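Long-range contact in tetratricopeptide TPR_2 repeat protein (Thermobaculum terrenum, PDB 5DJS), which pairs tetratricopeptide repeats with a GT-B-type glycosyltransferase family 41 region and holds uridine-5'-diphosphate in the model: residues Pro358-Arg363 against Gly389-Leu394. The protein carries 1 engineered substitution. Residues are numbered along the deposited sequence; the frame is centred on the assembly and turned at random.
Sequences PRARLR and GERLEL
Two neighbouring parallel strands start side by side here; one arginine grips the chain ahead of the pairing, and two others share a glutamate on one face. Leu362 N donates to Arg391 O at 3.2 Å, from above the carbonyl plane. Glu393 N returns a straighter bond to Leu362 O (2.9 Å), nearly along the C=O axis. Ahead of this pairing, Arg391 bends at chi2 and chi3 and turns its guanidinium edge to Ala360 O. Arg391 NE and NH2 both donate to Ala360 O, NH2 at 2.8 Å. Pro358 O sits over the centre of the same guanidinium, and NH2 also bonds Leu354 O of helix 344-356. On the face carrying Arg363 and Glu393, Glu393 crosses Arg361 at about a right angle. Arg361 NE makes a hydrogen-bonded salt bridge to Glu393 OE1 at 3.1 Å, from above the carboxylate plane, and Arg361 NH2 adds a weak bond. Arg363 NE and Glu393 OE2, 3.5 Å apart, form a salt bridge of charge only, the oxygen well out of the guanidinium plane. On the face carrying Leu362 and Leu392, these two lie side by side, Leu362 CD2 to Leu392 CD1 at 3.7 Å. Leu362 packs on helix 344-356, Leu392 on helix 372-383. The contact closes the beta-alpha-beta unit that ends in edge strand 392-395 of the UDP-binding Rossmann-like domain. One carboxylate between two guanidiniums probably offsets their repulsion and favours the ionised form of Glu393.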
# COMPACT_ATOMS: atom_id res chain seq x y z
N PRO A 358 16.27 5.47 -28.79
CA PRO A 358 15.21 5.05 -29.72
C PRO A 358 15.03 3.53 -29.93
O PRO A 358 14.03 3.12 -30.54
CB PRO A 358 15.60 5.74 -31.03
CG PRO A 358 17.08 5.91 -30.93
CD PRO A 358 17.36 6.19 -29.49
N ARG A 359 15.97 2.72 -29.44
CA ARG A 359 15.86 1.26 -29.49
C ARG A 359 15.36 0.65 -28.17
O ARG A 359 14.96 -0.53 -28.14
CB ARG A 359 17.21 0.65 -29.89
CG ARG A 359 17.77 1.18 -31.21
CD ARG A 359 18.85 0.28 -31.80
NE ARG A 359 18.33 -1.04 -32.20
CZ ARG A 359 18.65 -2.23 -31.66
NH1 ARG A 359 19.52 -2.35 -30.65
NH2 ARG A 359 18.09 -3.34 -32.15
N ALA A 360 15.37 1.44 -27.09
CA ALA A 360 14.98 0.94 -25.75
C ALA A 360 13.50 0.56 -25.68
O ALA A 360 12.66 1.17 -26.34
CB ALA A 360 15.29 1.98 -24.68
N ARG A 361 13.21 -0.45 -24.87
CA ARG A 361 11.85 -0.95 -24.66
C ARG A 361 11.50 -0.77 -23.19
O ARG A 361 12.38 -0.86 -22.35
CB ARG A 361 11.78 -2.42 -25.04
CG ARG A 361 12.09 -2.70 -26.50
CD ARG A 361 12.25 -4.19 -26.79
NE ARG A 361 11.03 -4.95 -26.53
CZ ARG A 361 9.92 -4.93 -27.29
NH1 ARG A 361 9.83 -4.17 -28.38
NH2 ARG A 361 8.87 -5.68 -26.94
N LEU A 362 10.22 -0.52 -22.90
CA LEU A 362 9.71 -0.39 -21.52
C LEU A 362 8.77 -1.53 -21.17
O LEU A 362 7.86 -1.85 -21.94
CB LEU A 362 8.98 0.94 -21.34
CG LEU A 362 8.38 1.24 -19.96
CD1 LEU A 362 9.43 1.25 -18.85
CD2 LEU A 362 7.67 2.58 -20.01
N ARG A 363 8.99 -2.13 -20.00
CA ARG A 363 8.30 -3.34 -19.56
C ARG A 363 7.48 -3.05 -18.30
O ARG A 363 8.06 -2.87 -17.22
CB ARG A 363 9.33 -4.42 -19.27
CG ARG A 363 8.78 -5.78 -18.89
CD ARG A 363 8.71 -6.73 -20.08
NE ARG A 363 9.14 -8.08 -19.70
CZ ARG A 363 10.36 -8.60 -19.88
NH1 ARG A 363 11.35 -7.90 -20.45
NH2 ARG A 363 10.60 -9.84 -19.47
N GLY A 389 3.94 2.46 -29.93
CA GLY A 389 3.29 1.63 -28.92
C GLY A 389 3.81 0.21 -28.82
O GLY A 389 3.70 -0.42 -27.77
N GLU A 390 4.37 -0.30 -29.92
CA GLU A 390 4.99 -1.63 -29.93
C GLU A 390 6.26 -1.72 -29.04
O GLU A 390 6.61 -2.82 -28.60
CB GLU A 390 5.28 -2.11 -31.37
CG GLU A 390 6.23 -1.24 -32.20
CD GLU A 390 5.51 -0.30 -33.16
OE1 GLU A 390 4.52 0.35 -32.75
OE2 GLU A 390 5.94 -0.21 -34.33
N ARG A 391 6.93 -0.59 -28.78
CA ARG A 391 8.13 -0.57 -27.91
C ARG A 391 7.74 -0.78 -26.44
O ARG A 391 8.59 -1.12 -25.62
CB ARG A 391 8.94 0.75 -28.02
CG ARG A 391 9.07 1.39 -29.41
CD ARG A 391 10.48 1.80 -29.82
NE ARG A 391 11.36 2.26 -28.73
CZ ARG A 391 11.60 3.53 -28.38
NH1 ARG A 391 11.02 4.56 -28.97
NH2 ARG A 391 12.46 3.76 -27.38
N LEU A 392 6.47 -0.55 -26.12
CA LEU A 392 5.90 -0.75 -24.79
C LEU A 392 5.33 -2.15 -24.65
O LEU A 392 4.39 -2.49 -25.35
CB LEU A 392 4.78 0.27 -24.61
CG LEU A 392 4.17 0.48 -23.24
CD1 LEU A 392 5.13 1.24 -22.35
CD2 LEU A 392 2.86 1.25 -23.37
N GLU A 393 5.91 -2.97 -23.77
CA GLU A 393 5.40 -4.34 -23.54
C GLU A 393 4.75 -4.55 -22.15
O GLU A 393 5.40 -4.50 -21.11
CB GLU A 393 6.46 -5.42 -23.87
CG GLU A 393 7.83 -5.27 -23.22
CD GLU A 393 8.75 -6.47 -23.47
OE1 GLU A 393 9.86 -6.28 -24.02
OE2 GLU A 393 8.38 -7.62 -23.11
N LEU A 394 3.43 -4.78 -22.17
CA LEU A 394 2.59 -4.86 -20.97
C LEU A 394 2.26 -6.31 -20.68
O LEU A 394 1.89 -7.05 -21.59
CB LEU A 394 1.28 -4.12 -21.22
CG LEU A 394 1.26 -2.65 -21.66
CD1 LEU A 394 2.40 -1.84 -21.07
CD2 LEU A 394 1.26 -2.51 -23.18